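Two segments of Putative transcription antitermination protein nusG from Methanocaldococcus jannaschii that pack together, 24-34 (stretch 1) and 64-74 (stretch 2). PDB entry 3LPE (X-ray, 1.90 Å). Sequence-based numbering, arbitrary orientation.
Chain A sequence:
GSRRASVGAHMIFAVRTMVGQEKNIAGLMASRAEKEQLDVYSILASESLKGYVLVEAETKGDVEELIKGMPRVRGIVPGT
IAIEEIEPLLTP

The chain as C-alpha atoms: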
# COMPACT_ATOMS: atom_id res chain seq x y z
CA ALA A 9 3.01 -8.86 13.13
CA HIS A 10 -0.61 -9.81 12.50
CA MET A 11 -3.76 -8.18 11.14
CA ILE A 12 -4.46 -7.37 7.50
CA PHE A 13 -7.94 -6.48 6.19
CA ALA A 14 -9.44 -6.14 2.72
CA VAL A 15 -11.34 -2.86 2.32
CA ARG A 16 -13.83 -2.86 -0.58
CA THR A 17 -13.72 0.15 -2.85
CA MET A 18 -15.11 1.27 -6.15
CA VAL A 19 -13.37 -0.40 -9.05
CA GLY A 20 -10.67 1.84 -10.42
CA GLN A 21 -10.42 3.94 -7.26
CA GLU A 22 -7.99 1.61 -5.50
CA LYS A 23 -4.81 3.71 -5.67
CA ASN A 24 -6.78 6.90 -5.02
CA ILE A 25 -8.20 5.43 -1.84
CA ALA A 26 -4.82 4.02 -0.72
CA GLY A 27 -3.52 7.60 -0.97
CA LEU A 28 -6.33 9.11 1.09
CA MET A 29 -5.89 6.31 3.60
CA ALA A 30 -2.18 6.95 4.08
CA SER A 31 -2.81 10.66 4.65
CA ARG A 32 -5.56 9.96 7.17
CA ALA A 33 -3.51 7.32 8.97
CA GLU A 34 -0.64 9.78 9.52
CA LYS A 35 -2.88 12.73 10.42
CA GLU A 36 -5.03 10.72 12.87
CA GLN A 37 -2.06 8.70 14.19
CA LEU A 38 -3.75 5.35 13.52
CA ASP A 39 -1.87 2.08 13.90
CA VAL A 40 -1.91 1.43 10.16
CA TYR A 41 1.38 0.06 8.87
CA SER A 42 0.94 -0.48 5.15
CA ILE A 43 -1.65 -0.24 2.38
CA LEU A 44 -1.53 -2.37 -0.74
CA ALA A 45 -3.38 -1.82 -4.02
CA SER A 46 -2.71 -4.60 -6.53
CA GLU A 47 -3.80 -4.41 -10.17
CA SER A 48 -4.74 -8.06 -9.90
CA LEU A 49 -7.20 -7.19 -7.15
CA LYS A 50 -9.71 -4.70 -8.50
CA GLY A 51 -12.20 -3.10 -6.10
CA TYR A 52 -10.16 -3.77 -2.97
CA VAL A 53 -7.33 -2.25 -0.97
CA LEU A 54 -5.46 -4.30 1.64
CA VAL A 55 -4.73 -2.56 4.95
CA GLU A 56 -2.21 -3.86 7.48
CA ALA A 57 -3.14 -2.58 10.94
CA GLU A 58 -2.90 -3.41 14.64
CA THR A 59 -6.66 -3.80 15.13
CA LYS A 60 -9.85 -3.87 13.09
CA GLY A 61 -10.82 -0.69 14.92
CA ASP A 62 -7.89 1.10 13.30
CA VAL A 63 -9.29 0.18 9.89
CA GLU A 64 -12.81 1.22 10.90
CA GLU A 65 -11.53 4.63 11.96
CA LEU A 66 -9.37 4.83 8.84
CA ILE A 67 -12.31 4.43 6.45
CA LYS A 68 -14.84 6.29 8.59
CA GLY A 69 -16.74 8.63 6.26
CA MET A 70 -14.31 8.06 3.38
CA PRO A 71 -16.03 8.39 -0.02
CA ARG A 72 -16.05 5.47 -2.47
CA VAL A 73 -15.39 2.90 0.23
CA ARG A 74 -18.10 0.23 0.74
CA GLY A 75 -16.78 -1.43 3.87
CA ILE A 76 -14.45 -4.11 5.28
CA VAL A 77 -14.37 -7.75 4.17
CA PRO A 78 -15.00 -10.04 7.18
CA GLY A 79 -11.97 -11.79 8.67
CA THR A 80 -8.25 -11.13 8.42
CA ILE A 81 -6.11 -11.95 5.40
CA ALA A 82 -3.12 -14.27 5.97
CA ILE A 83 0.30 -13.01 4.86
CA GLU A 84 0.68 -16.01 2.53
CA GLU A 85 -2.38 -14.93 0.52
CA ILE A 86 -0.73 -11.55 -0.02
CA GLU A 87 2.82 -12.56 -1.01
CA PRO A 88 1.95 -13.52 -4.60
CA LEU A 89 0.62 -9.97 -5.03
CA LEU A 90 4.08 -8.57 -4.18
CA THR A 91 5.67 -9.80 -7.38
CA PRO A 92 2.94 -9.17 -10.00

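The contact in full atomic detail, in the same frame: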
# COMPACT_ATOMS: atom_id res chain seq x y z
N ASN A 24 -6.28 5.66 -5.58
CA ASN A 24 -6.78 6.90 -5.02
C ASN A 24 -7.10 6.73 -3.55
O ASN A 24 -6.70 7.53 -2.72
CB ASN A 24 -8.04 7.41 -5.76
CG ASN A 24 -7.73 8.00 -7.13
OD1 ASN A 24 -6.58 8.27 -7.46
ND2 ASN A 24 -8.77 8.21 -7.93
N ILE A 25 -7.81 5.65 -3.22
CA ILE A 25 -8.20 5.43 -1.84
C ILE A 25 -6.99 5.08 -0.93
O ILE A 25 -6.93 5.52 0.20
CB ILE A 25 -9.32 4.38 -1.75
CG1 ILE A 25 -10.64 5.05 -2.12
CG2 ILE A 25 -9.42 3.83 -0.34
CD1 ILE A 25 -11.61 4.10 -2.74
N ALA A 26 -6.05 4.32 -1.46
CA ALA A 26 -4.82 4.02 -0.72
C ALA A 26 -4.13 5.33 -0.32
O ALA A 26 -3.62 5.43 0.78
CB ALA A 26 -3.90 3.19 -1.57
N GLY A 27 -4.10 6.29 -1.23
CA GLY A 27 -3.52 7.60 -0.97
C GLY A 27 -4.21 8.40 0.12
O GLY A 27 -3.56 8.95 1.02
N LEU A 28 -5.53 8.48 0.05
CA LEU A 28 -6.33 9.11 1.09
C LEU A 28 -6.15 8.40 2.43
O LEU A 28 -6.11 9.04 3.49
CB LEU A 28 -7.82 9.08 0.71
CG LEU A 28 -8.16 9.85 -0.56
CD1 LEU A 28 -9.64 9.66 -0.91
CD2 LEU A 28 -7.81 11.33 -0.40
N MET A 29 -6.07 7.09 2.39
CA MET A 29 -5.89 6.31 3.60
C MET A 29 -4.57 6.67 4.28
O MET A 29 -4.50 6.86 5.49
CB MET A 29 -5.90 4.82 3.29
CG MET A 29 -7.30 4.23 3.15
SD MET A 29 -7.15 2.58 2.49
CE MET A 29 -8.70 1.83 3.00
N ALA A 30 -3.51 6.71 3.49
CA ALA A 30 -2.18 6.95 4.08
C ALA A 30 -2.14 8.33 4.75
O ALA A 30 -1.63 8.48 5.85
CB ALA A 30 -1.10 6.85 3.01
N SER A 31 -2.70 9.32 4.08
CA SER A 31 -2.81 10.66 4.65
C SER A 31 -3.60 10.65 5.95
O SER A 31 -3.17 11.23 6.94
CB SER A 31 -3.46 11.61 3.64
OG SER A 31 -2.62 11.73 2.50
N ARG A 32 -4.75 9.98 5.96
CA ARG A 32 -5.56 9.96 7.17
C ARG A 32 -4.89 9.20 8.30
O ARG A 32 -5.03 9.56 9.47
CB ARG A 32 -6.96 9.38 6.89
CG ARG A 32 -7.87 9.38 8.09
CD ARG A 32 -9.31 9.14 7.68
NE ARG A 32 -10.16 8.78 8.81
CZ ARG A 32 -10.70 9.66 9.65
NH1 ARG A 32 -10.47 10.96 9.50
NH2 ARG A 32 -11.46 9.23 10.65
N ALA A 33 -4.18 8.12 7.96
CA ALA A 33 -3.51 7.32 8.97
C ALA A 33 -2.46 8.17 9.70
O ALA A 33 -2.38 8.14 10.92
CB ALA A 33 -2.87 6.09 8.32
N GLU A 34 -1.68 8.93 8.94
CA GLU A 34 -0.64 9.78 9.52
C GLU A 34 -1.26 10.92 10.33
O GLU A 34 -0.89 11.14 11.48
CB GLU A 34 0.29 10.32 8.44
CG GLU A 34 1.16 9.26 7.77
CD GLU A 34 2.30 9.85 6.95
OE1 GLU A 34 2.48 11.09 6.99
OE2 GLU A 34 3.01 9.08 6.27
N GLU A 64 -11.50 0.59 10.83
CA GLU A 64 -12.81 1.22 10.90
C GLU A 64 -12.67 2.73 10.98
O GLU A 64 -13.40 3.46 10.30
CB GLU A 64 -13.60 0.70 12.11
CG GLU A 64 -13.92 -0.79 12.07
CD GLU A 64 -15.11 -1.11 11.17
OE1 GLU A 64 -15.56 -0.21 10.43
OE2 GLU A 64 -15.61 -2.26 11.22
N GLU A 65 -11.75 3.20 11.82
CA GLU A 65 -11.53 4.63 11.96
C GLU A 65 -10.91 5.20 10.69
O GLU A 65 -11.22 6.32 10.27
CB GLU A 65 -10.64 4.94 13.17
CG GLU A 65 -10.54 6.44 13.48
CD GLU A 65 -11.87 7.05 13.89
OE1 GLU A 65 -12.80 6.29 14.22
OE2 GLU A 65 -12.00 8.29 13.88
N LEU A 66 -10.04 4.41 10.07
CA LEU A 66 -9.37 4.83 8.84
C LEU A 66 -10.40 5.15 7.74
O LEU A 66 -10.31 6.16 7.06
CB LEU A 66 -8.42 3.71 8.37
CG LEU A 66 -7.67 3.98 7.06
CD1 LEU A 66 -6.64 5.11 7.28
CD2 LEU A 66 -7.00 2.72 6.56
N ILE A 67 -11.41 4.29 7.59
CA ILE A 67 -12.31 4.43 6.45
C ILE A 67 -13.56 5.23 6.83
O ILE A 67 -14.42 5.49 5.99
CB ILE A 67 -12.75 3.06 5.85
CG1 ILE A 67 -13.58 2.25 6.85
CG2 ILE A 67 -11.57 2.26 5.35
CD1 ILE A 67 -14.30 1.02 6.22
N LYS A 68 -13.66 5.60 8.10
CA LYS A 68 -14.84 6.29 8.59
C LYS A 68 -15.16 7.53 7.75
O LYS A 68 -14.38 8.48 7.72
CB LYS A 68 -14.65 6.67 10.06
CG LYS A 68 -15.89 7.21 10.76
CD LYS A 68 -15.62 7.37 12.25
CE LYS A 68 -16.71 8.17 12.93
NZ LYS A 68 -16.31 8.55 14.31
N GLY A 69 -16.30 7.50 7.05
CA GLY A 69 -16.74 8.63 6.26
C GLY A 69 -15.96 8.87 4.97
O GLY A 69 -16.17 9.87 4.28
N MET A 70 -15.06 7.96 4.64
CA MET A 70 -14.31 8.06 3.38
C MET A 70 -15.19 7.74 2.16
O MET A 70 -15.80 6.68 2.09
CB MET A 70 -13.10 7.12 3.42
CG MET A 70 -12.16 7.27 2.24
SD MET A 70 -10.63 6.34 2.45
CE MET A 70 -9.81 7.38 3.65
N PRO A 71 -15.22 8.66 1.18
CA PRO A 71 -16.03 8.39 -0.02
C PRO A 71 -15.49 7.20 -0.81
O PRO A 71 -14.28 6.89 -0.75
CB PRO A 71 -15.89 9.69 -0.84
CG PRO A 71 -15.52 10.74 0.18
CD PRO A 71 -14.69 10.03 1.21
N ARG A 72 -16.39 6.50 -1.49
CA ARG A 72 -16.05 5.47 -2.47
C ARG A 72 -15.51 4.20 -1.82
O ARG A 72 -15.00 3.30 -2.48
CB ARG A 72 -15.10 6.03 -3.53
CG ARG A 72 -15.62 7.30 -4.21
CD ARG A 72 -14.60 7.87 -5.21
NE ARG A 72 -15.04 9.16 -5.73
CZ ARG A 72 -14.35 9.91 -6.59
NH1 ARG A 72 -13.17 9.50 -7.03
NH2 ARG A 72 -14.85 11.06 -7.01
N VAL A 73 -15.68 4.12 -0.51
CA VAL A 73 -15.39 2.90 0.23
C VAL A 73 -16.71 2.25 0.67
O VAL A 73 -17.57 2.91 1.24
CB VAL A 73 -14.51 3.19 1.45
CG1 VAL A 73 -14.39 1.96 2.31
CG2 VAL A 73 -13.13 3.66 0.98
N ARG A 74 -16.85 0.96 0.41
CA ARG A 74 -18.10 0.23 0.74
C ARG A 74 -18.07 -0.44 2.09
O ARG A 74 -19.12 -0.63 2.73
CB ARG A 74 -18.38 -0.82 -0.33
CG ARG A 74 -19.74 -1.53 -0.16
CD ARG A 74 -20.89 -0.50 -0.15
NE ARG A 74 -22.20 -1.10 0.11
CZ ARG A 74 -22.67 -1.37 1.34
NH1 ARG A 74 -21.93 -1.12 2.42
NH2 ARG A 74 -23.87 -1.91 1.48

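The contact is a largely apolar packing of one helix face against the end of a second helix and the turns that follow it, fastened at one end by an arginine that binds two backbone carbonyls at the end of that second helix, just ahead of the turns. Residues 24-34 are helical throughout, and I25, L28, M29, R32 and A33 supply nearly all of their share of the 565 Å² buried between the stretches. This spacing of three and four residues gathers them on one side of the helix, while A26 and A30 point away and leave the contact.

R32 has more surface buried by the other stretch, 100 Å², than any other residue of its own. Its chi1, chi2 and chi3 are all t, so the side chain reaches out from a CB directed toward stretch 2 and brings the guanidinium to the residues before the first turn. There NE and NH2 both donate to the carbonyl of E65, with R32 NE to E65 O at 3.1 Å and R32 NH2 to E65 O at 2.9 Å. R32 NE also makes a weak hydrogen bond to L66 O, at 3.2 Å and an angle of 121°. Both carbonyls lie near the guanidinium plane, where its N-H groups point, whereas K68 O lies over one face. The E65 side chain starts out sideways, but its end comes nearer, and OE2 forms a salt bridge with R32 NH2 at 3.4 Å. Arginine suits this place because its long aliphatic portion can span the gap and its planar head can offer several donors to neighbouring acceptors.

Beside this polar end, L66 is buried against the helix. Its CD1 lies 3.3 Å from M29 O and 4.0 Å from A33 CB, and its CD2 is 3.7 Å from M29 CG. The M29 carbonyl is already used within the helix, accepting from A33 N at 2.8 Å, so the leucine methyl covers a backbone group whose hydrogen bond is made. The small side chain of A33 accompanies the closest backbone approach in the register, 6.4 Å between A33 CA and L66 CA. M29, with chi1 m and chi2 and chi3 t, places its CE 3.7 Å from I67 CG2.

Two successive type II turns, I67 to M70 and M70 to V73, carry the chain onward along the helix. G69 occupies the first with a positive phi, which favours glycine, and M70 N closes that turn on I67 O at 2.9 Å. M70, shared by both turns, points toward the helix and serves as a flexible apolar filler: its SD is 3.9 Å from I25 CG2 and 4.0 Å from M29 CG, while its CE is 3.9 Å from L28 CB.

At the far end, the branched side chain of I25 meets the second turn and the start of the strand. Its CG2 packs 3.9 Å from V73 CG2, and its CD1 lies 3.5 Å from R72 O. R72 contributes its CB, 4.1 Å from I25 CD1, while its NH1 is hydrogen-bonded elsewhere in the structure.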